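PDB 1JXN: anti-H(O) lectin I from Ulex europaeus, which binds carbohydrate as an L-fucose-specific legume lectin whose subunit carries a manganese and a calcium ion near the sugar site. Local coordinates for residues A[88-93]-A[105-110]; A[125-130]-A[140-145]. One frame throughout, in Å; residues are numbered along the deposited sequence.

Contact 1: A[88-93]-A[105-110]; sequences GLTFFL and GYFGLF. With MFU (methyl alpha-L-fucopyranoside), chain E.
Thr-90 sets a hydroxyl, not a methyl, over the ring of Phe-107: OG1 lies 3.7 Å from CG of Phe-107, above one face and shifted toward the rim. The two side chains cross at about a right angle. The hydroxyl also makes a weak hydrogen bond back to its own strand, from Thr-90 OG1 to Leu-89 O at 2.8 Å. Phe-107 turns its CE2 edge to the strand backbone, 3.6 Å from Gly-88 C, where there is no side chain to meet it. Further along, Leu-109 forks over two residues. Its CD1 meets Thr-90 CG2 tip to tip at 3.7 Å, while CD2 sits over the middle of the Phe-92 ring in a CH-pi contact, 3.7 Å from the centroid and 14° off the normal. Phe-92 presents that face because its CG stands between the backbone N and the carbonyl carbon (chi1 71°).

Thr-90 and Phe-92 thus point from strand 88-94 of the seven-stranded legume-lectin sheet to the loop side, whereas Leu-89 and Phe-91 pack on strand 67-78 of the other sheet. At the 3-10 turn that opens segment 105-110, Gly-105 N donates a nearly straight hydrogen bond, 2.9 Å long, to O3 of the methyl fucoside; Asp-87 and Asn-134 bind the same sugar. No hydrogen bond joins the two segments: a leucine methyl over one ring, a threonine hydroxyl over another and a ring edge on glycine backbone seat the loop, so side-chain packing holds it while its backbone amide at Gly-105 serves the sugar.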
ATOM      1  N   GLY A  88     -16.843   3.156 -21.251  1.00 15.70           N
ATOM      2  CA  GLY A  88     -16.587   3.914 -20.040  1.00 17.22           C
ATOM      3  C   GLY A  88     -15.526   3.372 -19.100  1.00 17.08           C
ATOM      4  O   GLY A  88     -14.750   2.478 -19.455  1.00 14.85           O
ATOM      5  N   LEU A  89     -15.514   3.906 -17.885  1.00 17.91           N
ATOM      6  CA  LEU A  89     -14.553   3.496 -16.864  1.00 20.85           C
ATOM      7  C   LEU A  89     -15.271   3.213 -15.555  1.00 21.77           C
ATOM      8  O   LEU A  89     -16.487   3.394 -15.441  1.00 23.53           O
ATOM      9  CB  LEU A  89     -13.481   4.563 -16.645  1.00 17.02           C
ATOM     10  CG  LEU A  89     -13.974   5.912 -16.143  1.00 18.01           C
ATOM     11  CD1 LEU A  89     -12.830   6.677 -15.501  1.00 20.66           C
ATOM     12  CD2 LEU A  89     -14.585   6.695 -17.290  1.00 19.53           C
ATOM     13  N   THR A  90     -14.501   2.833 -14.548  1.00 21.56           N
ATOM     14  CA  THR A  90     -15.055   2.486 -13.253  1.00 18.90           C
ATOM     15  C   THR A  90     -14.024   2.598 -12.137  1.00 19.15           C
ATOM     16  O   THR A  90     -12.819   2.597 -12.398  1.00 19.99           O
ATOM     17  CB  THR A  90     -15.500   1.019 -13.299  1.00 17.16           C
ATOM     18  OG1 THR A  90     -16.634   0.895 -14.168  1.00 21.69           O
ATOM     19  CG2 THR A  90     -15.843   0.503 -11.929  1.00 15.97           C
ATOM     20  N   PHE A  91     -14.512   2.832 -10.925  1.00 18.24           N
ATOM     21  CA  PHE A  91     -13.674   2.820  -9.737  1.00 16.26           C
ATOM     22  C   PHE A  91     -14.312   1.659  -8.956  1.00 17.36           C
ATOM     23  O   PHE A  91     -15.523   1.665  -8.730  1.00 16.88           O
ATOM     24  CB  PHE A  91     -13.761   4.091  -8.912  1.00 15.90           C
ATOM     25  CG  PHE A  91     -13.076   3.958  -7.586  1.00 17.70           C
ATOM     26  CD1 PHE A  91     -13.802   3.970  -6.408  1.00 18.78           C
ATOM     27  CD2 PHE A  91     -11.704   3.728  -7.524  1.00 19.74           C
ATOM     28  CE1 PHE A  91     -13.181   3.750  -5.183  1.00 19.87           C
ATOM     29  CE2 PHE A  91     -11.076   3.507  -6.314  1.00 20.82           C
ATOM     30  CZ  PHE A  91     -11.813   3.516  -5.134  1.00 19.89           C
ATOM     31  N   PHE A  92     -13.527   0.681  -8.525  1.00 16.37           N
ATOM     32  CA  PHE A  92     -14.138  -0.448  -7.852  1.00 15.41           C
ATOM     33  C   PHE A  92     -13.405  -1.080  -6.675  1.00 16.67           C
ATOM     34  O   PHE A  92     -12.177  -0.956  -6.526  1.00 17.09           O
ATOM     35  CB  PHE A  92     -14.449  -1.536  -8.885  1.00 13.65           C
ATOM     36  CG  PHE A  92     -13.218  -2.232  -9.431  1.00 15.54           C
ATOM     37  CD1 PHE A  92     -12.251  -1.524 -10.151  1.00 12.09           C
ATOM     38  CD2 PHE A  92     -13.016  -3.597  -9.209  1.00 13.82           C
ATOM     39  CE1 PHE A  92     -11.112  -2.166 -10.638  1.00  7.81           C
ATOM     40  CE2 PHE A  92     -11.875  -4.245  -9.697  1.00 10.69           C
ATOM     41  CZ  PHE A  92     -10.926  -3.523 -10.410  1.00 10.04           C
ATOM     42  N   LEU A  93     -14.201  -1.740  -5.835  1.00 14.22           N
ATOM     43  CA  LEU A  93     -13.730  -2.478  -4.670  1.00 12.87           C
ATOM     44  C   LEU A  93     -14.151  -3.906  -4.979  1.00 11.83           C
ATOM     45  O   LEU A  93     -15.242  -4.127  -5.498  1.00 14.37           O
ATOM     46  CB  LEU A  93     -14.379  -1.962  -3.381  1.00  7.55           C
ATOM     47  CG  LEU A  93     -13.817  -0.643  -2.824  1.00  9.34           C
ATOM     48  CD1 LEU A  93     -14.080   0.509  -3.753  1.00 10.88           C
ATOM     49  CD2 LEU A  93     -14.407  -0.331  -1.475  1.00 10.65           C
ATOM     50  N   GLY A 105     -19.339  -3.438 -22.397  1.00 19.46           N
ATOM     51  CA  GLY A 105     -20.328  -2.893 -21.484  1.00 19.15           C
ATOM     52  C   GLY A 105     -20.241  -3.436 -20.079  1.00 18.66           C
ATOM     53  O   GLY A 105     -20.855  -2.903 -19.167  1.00 20.49           O
ATOM     54  N   TYR A 106     -19.477  -4.503 -19.905  1.00 19.10           N
ATOM     55  CA  TYR A 106     -19.326  -5.114 -18.599  1.00 19.14           C
ATOM     56  C   TYR A 106     -18.142  -4.581 -17.815  1.00 20.33           C
ATOM     57  O   TYR A 106     -17.938  -4.967 -16.667  1.00 23.70           O
ATOM     58  CB  TYR A 106     -19.270  -6.621 -18.756  1.00 20.99           C
ATOM     59  CG  TYR A 106     -20.561  -7.163 -19.329  1.00 25.56           C
ATOM     60  CD1 TYR A 106     -20.744  -7.289 -20.715  1.00 25.46           C
ATOM     61  CD2 TYR A 106     -21.617  -7.528 -18.489  1.00 25.78           C
ATOM     62  CE1 TYR A 106     -21.944  -7.764 -21.241  1.00 25.22           C
ATOM     63  CE2 TYR A 106     -22.813  -8.002 -19.010  1.00 23.58           C
ATOM     64  CZ  TYR A 106     -22.966  -8.121 -20.378  1.00 23.71           C
ATOM     65  OH  TYR A 106     -24.129  -8.643 -20.865  1.00 22.47           O
ATOM     66  N   PHE A 107     -17.372  -3.690 -18.442  1.00 18.89           N
ATOM     67  CA  PHE A 107     -16.220  -3.026 -17.817  1.00 19.58           C
ATOM     68  C   PHE A 107     -15.032  -3.859 -17.318  1.00 20.52           C
ATOM     69  O   PHE A 107     -14.066  -3.300 -16.804  1.00 22.43           O
ATOM     70  CB  PHE A 107     -16.708  -2.142 -16.670  1.00 21.10           C
ATOM     71  CG  PHE A 107     -17.688  -1.090 -17.090  1.00 24.89           C
ATOM     72  CD1 PHE A 107     -19.033  -1.188 -16.720  1.00 23.77           C
ATOM     73  CD2 PHE A 107     -17.266   0.013 -17.845  1.00 23.79           C
ATOM     74  CE1 PHE A 107     -19.941  -0.203 -17.094  1.00 23.26           C
ATOM     75  CE2 PHE A 107     -18.161   1.002 -18.227  1.00 22.38           C
ATOM     76  CZ  PHE A 107     -19.503   0.901 -17.854  1.00 24.55           C
ATOM     77  N   GLY A 108     -15.098  -5.178 -17.483  1.00 20.90           N
ATOM     78  CA  GLY A 108     -14.041  -6.062 -17.014  1.00 18.73           C
ATOM     79  C   GLY A 108     -14.376  -6.673 -15.658  1.00 18.45           C
ATOM     80  O   GLY A 108     -13.774  -7.668 -15.252  1.00 20.64           O
ATOM     81  N   LEU A 109     -15.364  -6.108 -14.970  1.00 16.98           N
ATOM     82  CA  LEU A 109     -15.759  -6.587 -13.647  1.00 15.29           C
ATOM     83  C   LEU A 109     -16.710  -7.773 -13.631  1.00 16.79           C
ATOM     84  O   LEU A 109     -16.635  -8.611 -12.738  1.00 15.59           O
ATOM     85  CB  LEU A 109     -16.404  -5.460 -12.860  1.00 14.05           C
ATOM     86  CG  LEU A 109     -15.746  -4.101 -12.999  1.00 11.84           C
ATOM     87  CD1 LEU A 109     -16.520  -3.089 -12.184  1.00 14.64           C
ATOM     88  CD2 LEU A 109     -14.308  -4.173 -12.544  1.00 12.67           C
ATOM     89  N   PHE A 110     -17.610  -7.825 -14.612  1.00 19.21           N
ATOM     90  CA  PHE A 110     -18.630  -8.875 -14.698  1.00 19.92           C
ATOM     91  C   PHE A 110     -18.551  -9.662 -16.000  1.00 22.57           C
ATOM     92  O   PHE A 110     -18.211  -9.101 -17.043  1.00 23.54           O
ATOM     93  CB  PHE A 110     -20.013  -8.231 -14.586  1.00 19.19           C
ATOM     94  CG  PHE A 110     -20.087  -7.119 -13.561  1.00 18.46           C
ATOM     95  CD1 PHE A 110     -20.311  -7.407 -12.211  1.00 17.41           C
ATOM     96  CD2 PHE A 110     -19.947  -5.784 -13.947  1.00 15.03           C
ATOM     97  CE1 PHE A 110     -20.392  -6.381 -11.265  1.00 13.79           C
ATOM     98  CE2 PHE A 110     -20.029  -4.755 -13.005  1.00 15.59           C
ATOM     99  CZ  PHE A 110     -20.255  -5.056 -11.664  1.00 14.89           C
TER
HETATM  100  C1  MFU E 501     -22.871  -4.860 -26.694  1.00 32.97           C
HETATM  101  C2  MFU E 501     -22.183  -5.359 -25.401  1.00 32.22           C
HETATM  102  C3  MFU E 501     -20.685  -4.994 -25.500  1.00 30.66           C
HETATM  103  C4  MFU E 501     -20.547  -3.461 -25.660  1.00 29.52           C
HETATM  104  C5  MFU E 501     -21.277  -3.008 -26.926  1.00 31.03           C
HETATM  105  C6  MFU E 501     -21.162  -1.472 -27.099  1.00 27.54           C
HETATM  106  O1  MFU E 501     -22.305  -5.590 -27.849  1.00 31.36           O
HETATM  107  O2  MFU E 501     -22.384  -6.772 -25.251  1.00 32.89           O
HETATM  108  O3  MFU E 501     -20.006  -5.438 -24.338  1.00 29.83           O
HETATM  109  O4  MFU E 501     -21.107  -2.804 -24.527  1.00 29.01           O
HETATM  110  O5  MFU E 501     -22.667  -3.400 -26.860  1.00 31.24           O
HETATM  111  CM  MFU E 501     -22.443  -6.951 -28.330  1.00 31.62           C

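Contact 2: A[125-130]-A[140-145]; sequences EFDTIG and FPHIGI. With MN (manganese (II) ion), chain F; CA (calcium ion), chain G.
Glu-125 and His-142 converge on the manganese ion from neighbouring strands. Glu-125 OE1 binds it at 2.2 Å, whereas His-142 NE2 stands at a long 2.7 Å. Carboxylate and imidazole planes are 49° apart, and the close OE1 and NE2 make no hydrogen bond. Asp-127 OD1 bridges manganese and calcium, and OD2 adds a second calcium bond; Asp-127 CG, anti to the backbone N (chi1 -160°), carries OD1 to the position between the ions. Two waters also bind manganese: water 1 donates to Glu-125 OE2, and water 2 lies in the imidazole plane, 2.6 Å from His-142 NE2. Asp-137, on both ions, and Asn-134, on calcium, complete the two-metal site characteristic of legume lectins, which sits on antiparallel strands 122-127 and 142-147.

Behind the first shell, an Asx turn, Ile-129 N to Asp-127 OD2, fixes that carboxylate and brings Ile-129 O to calcium. Asp-127 CB lies over one face of the His-142 ring, 3.3 Å from CE1, and His-142 ND1 donates to Phe-140 O. Beneath, two backbone bonds pair Glu-125 with Gly-144 and two Asp-127 with His-142, the one from Asp-127 N weak. On the other face of the sheet, Phe-126 CD2 packs against Ile-143 CG1 at 3.8 Å, toward Leu-185.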
ATOM      1  N   GLU A 125     -19.601   3.430 -11.648  1.00 14.90           N
ATOM      2  CA  GLU A 125     -19.394   3.506 -13.085  1.00 14.08           C
ATOM      3  C   GLU A 125     -19.708   4.851 -13.717  1.00 16.26           C
ATOM      4  O   GLU A 125     -20.475   5.656 -13.192  1.00 15.83           O
ATOM      5  CB  GLU A 125     -20.192   2.419 -13.801  1.00 13.24           C
ATOM      6  CG  GLU A 125     -21.696   2.549 -13.642  1.00 12.72           C
ATOM      7  CD  GLU A 125     -22.472   1.807 -14.699  1.00 12.18           C
ATOM      8  OE1 GLU A 125     -23.215   2.470 -15.441  1.00 17.66           O
ATOM      9  OE2 GLU A 125     -22.358   0.572 -14.793  1.00  6.66           O
ATOM     10  N   PHE A 126     -19.037   5.090 -14.835  1.00 17.76           N
ATOM     11  CA  PHE A 126     -19.194   6.282 -15.660  1.00 18.83           C
ATOM     12  C   PHE A 126     -19.408   5.628 -17.019  1.00 19.88           C
ATOM     13  O   PHE A 126     -18.458   5.393 -17.780  1.00 19.81           O
ATOM     14  CB  PHE A 126     -17.917   7.120 -15.640  1.00 16.77           C
ATOM     15  CG  PHE A 126     -17.513   7.551 -14.268  1.00 15.78           C
ATOM     16  CD1 PHE A 126     -16.944   6.643 -13.381  1.00 14.84           C
ATOM     17  CD2 PHE A 126     -17.762   8.840 -13.836  1.00 16.30           C
ATOM     18  CE1 PHE A 126     -16.633   7.004 -12.084  1.00 11.32           C
ATOM     19  CE2 PHE A 126     -17.456   9.219 -12.535  1.00 15.77           C
ATOM     20  CZ  PHE A 126     -16.890   8.293 -11.658  1.00 16.27           C
ATOM     21  N   ASP A 127     -20.664   5.247 -17.248  1.00 19.71           N
ATOM     22  CA  ASP A 127     -21.109   4.546 -18.447  1.00 19.19           C
ATOM     23  C   ASP A 127     -21.382   5.494 -19.612  1.00 22.41           C
ATOM     24  O   ASP A 127     -22.248   6.360 -19.524  1.00 24.82           O
ATOM     25  CB  ASP A 127     -22.373   3.775 -18.092  1.00 12.47           C
ATOM     26  CG  ASP A 127     -22.673   2.662 -19.052  1.00 13.78           C
ATOM     27  OD1 ASP A 127     -23.234   1.646 -18.602  1.00 13.36           O
ATOM     28  OD2 ASP A 127     -22.353   2.789 -20.250  1.00 12.69           O
ATOM     29  N   THR A 128     -20.665   5.320 -20.717  1.00 24.57           N
ATOM     30  CA  THR A 128     -20.851   6.194 -21.872  1.00 25.27           C
ATOM     31  C   THR A 128     -21.854   5.718 -22.929  1.00 26.22           C
ATOM     32  O   THR A 128     -22.203   6.486 -23.825  1.00 26.79           O
ATOM     33  CB  THR A 128     -19.517   6.527 -22.555  1.00 25.60           C
ATOM     34  OG1 THR A 128     -18.931   5.328 -23.063  1.00 26.91           O
ATOM     35  CG2 THR A 128     -18.546   7.173 -21.576  1.00 24.96           C
ATOM     36  N   ILE A 129     -22.288   4.456 -22.861  1.00 26.24           N
ATOM     37  CA  ILE A 129     -23.277   3.947 -23.823  1.00 25.89           C
ATOM     38  C   ILE A 129     -24.341   3.038 -23.177  1.00 26.96           C
ATOM     39  O   ILE A 129     -24.046   1.950 -22.665  1.00 25.65           O
ATOM     40  CB  ILE A 129     -22.620   3.264 -25.057  1.00 24.55           C
ATOM     41  CG1 ILE A 129     -23.539   3.394 -26.280  1.00 24.66           C
ATOM     42  CG2 ILE A 129     -22.321   1.799 -24.787  1.00 22.16           C
ATOM     43  CD1 ILE A 129     -23.660   4.807 -26.840  1.00 20.95           C
ATOM     44  N   GLY A 130     -25.583   3.520 -23.184  1.00 28.79           N
ATOM     45  CA  GLY A 130     -26.678   2.771 -22.586  1.00 28.14           C
ATOM     46  C   GLY A 130     -27.620   2.158 -23.602  1.00 27.25           C
ATOM     47  O   GLY A 130     -27.216   1.891 -24.742  1.00 25.71           O
ATOM     48  N   PHE A 140     -29.345   6.500 -22.217  1.00 29.28           N
ATOM     49  CA  PHE A 140     -28.404   7.616 -22.312  1.00 28.88           C
ATOM     50  C   PHE A 140     -27.125   7.378 -21.501  1.00 29.17           C
ATOM     51  O   PHE A 140     -27.084   6.511 -20.616  1.00 27.31           O
ATOM     52  CB  PHE A 140     -29.061   8.921 -21.829  1.00 29.03           C
ATOM     53  CG  PHE A 140     -29.834   8.782 -20.544  1.00 28.57           C
ATOM     54  CD1 PHE A 140     -31.210   9.013 -20.522  1.00 29.55           C
ATOM     55  CD2 PHE A 140     -29.199   8.412 -19.360  1.00 28.48           C
ATOM     56  CE1 PHE A 140     -31.940   8.879 -19.334  1.00 28.55           C
ATOM     57  CE2 PHE A 140     -29.916   8.276 -18.179  1.00 29.38           C
ATOM     58  CZ  PHE A 140     -31.292   8.508 -18.162  1.00 30.12           C
ATOM     59  N   PRO A 141     -26.044   8.115 -21.832  1.00 29.66           N
ATOM     60  CA  PRO A 141     -24.793   7.957 -21.082  1.00 28.62           C
ATOM     61  C   PRO A 141     -25.081   8.378 -19.632  1.00 27.38           C
ATOM     62  O   PRO A 141     -25.873   9.305 -19.398  1.00 27.08           O
ATOM     63  CB  PRO A 141     -23.839   8.929 -21.803  1.00 29.01           C
ATOM     64  CG  PRO A 141     -24.755   9.906 -22.504  1.00 28.01           C
ATOM     65  CD  PRO A 141     -25.863   9.022 -22.981  1.00 28.44           C
ATOM     66  N   HIS A 142     -24.463   7.711 -18.662  1.00 25.18           N
ATOM     67  CA  HIS A 142     -24.732   8.028 -17.269  1.00 23.31           C
ATOM     68  C   HIS A 142     -23.648   7.555 -16.302  1.00 26.54           C
ATOM     69  O   HIS A 142     -22.635   6.948 -16.699  1.00 26.16           O
ATOM     70  CB  HIS A 142     -26.056   7.364 -16.867  1.00 18.75           C
ATOM     71  CG  HIS A 142     -26.017   5.877 -16.984  1.00 13.39           C
ATOM     72  ND1 HIS A 142     -25.779   5.206 -18.160  1.00 12.28           N
ATOM     73  CD2 HIS A 142     -26.070   4.924 -16.018  1.00 16.28           C
ATOM     74  CE1 HIS A 142     -25.674   3.902 -17.888  1.00 16.11           C
ATOM     75  NE2 HIS A 142     -25.844   3.680 -16.600  1.00 19.74           N
ATOM     76  N   ILE A 143     -23.918   7.812 -15.020  1.00 25.76           N
ATOM     77  CA  ILE A 143     -23.056   7.437 -13.908  1.00 24.52           C
ATOM     78  C   ILE A 143     -23.899   6.552 -12.983  1.00 22.60           C
ATOM     79  O   ILE A 143     -25.069   6.829 -12.765  1.00 24.52           O
ATOM     80  CB  ILE A 143     -22.571   8.702 -13.183  1.00 24.52           C
ATOM     81  CG1 ILE A 143     -21.511   9.385 -14.046  1.00 25.43           C
ATOM     82  CG2 ILE A 143     -22.066   8.382 -11.773  1.00 25.45           C
ATOM     83  CD1 ILE A 143     -21.123  10.748 -13.559  1.00 26.62           C
ATOM     84  N   GLY A 144     -23.331   5.472 -12.471  1.00 18.79           N
ATOM     85  CA  GLY A 144     -24.099   4.613 -11.600  1.00 17.03           C
ATOM     86  C   GLY A 144     -23.285   3.851 -10.570  1.00 17.64           C
ATOM     87  O   GLY A 144     -22.059   3.767 -10.651  1.00 16.27           O
ATOM     88  N   ILE A 145     -23.981   3.323  -9.570  1.00 15.71           N
ATOM     89  CA  ILE A 145     -23.363   2.537  -8.521  1.00 16.05           C
ATOM     90  C   ILE A 145     -23.740   1.081  -8.787  1.00 17.58           C
ATOM     91  O   ILE A 145     -24.924   0.738  -8.806  1.00 19.30           O
ATOM     92  CB  ILE A 145     -23.860   3.010  -7.156  1.00 13.27           C
ATOM     93  CG1 ILE A 145     -23.247   4.383  -6.852  1.00 14.60           C
ATOM     94  CG2 ILE A 145     -23.551   1.975  -6.095  1.00 12.20           C
ATOM     95  CD1 ILE A 145     -23.854   5.120  -5.672  1.00 15.40           C
TER
HETATM   96 MN    MN F 245     -24.539   1.285 -16.770  1.00 22.79          MN
HETATM   97 CA    CA G 246     -23.285   0.669 -20.629  1.00 16.71          CA
HETATM   98  O   HOH W   1     -23.930  -0.841 -16.750  1.00  9.55           O
HETATM   99  O   HOH W   2     -25.942   1.540 -15.123  1.00 18.47           O
HETATM  100  O   HOH W   3     -21.180   0.518 -21.388  1.00 14.72           O
HETATM  101  O   HOH W   4     -22.906  -1.257 -19.329  1.00 13.10           O

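The two contacts follow one another along the chain, contact 1 closing before contact 2 opens, with centres about 11 Å apart. Both are built on the same seven-stranded antiparallel sheet, where strands 88-94, 122-127 and 142-147 lie side by side. A probable hydrogen bond from Phe-126 N to Leu-89 O joins the first two strands. On the metal-bearing face, Phe-107 of contact 1 packs against both Glu-125 and Asp-127 of contact 2, its CE1 3.4 Å from Glu-125 OE2. The loop that offers Gly-105 to the fucoside therefore rests directly against the metal ligands, consistent with the ions ordering the sugar-binding loops, as in other legume lectins.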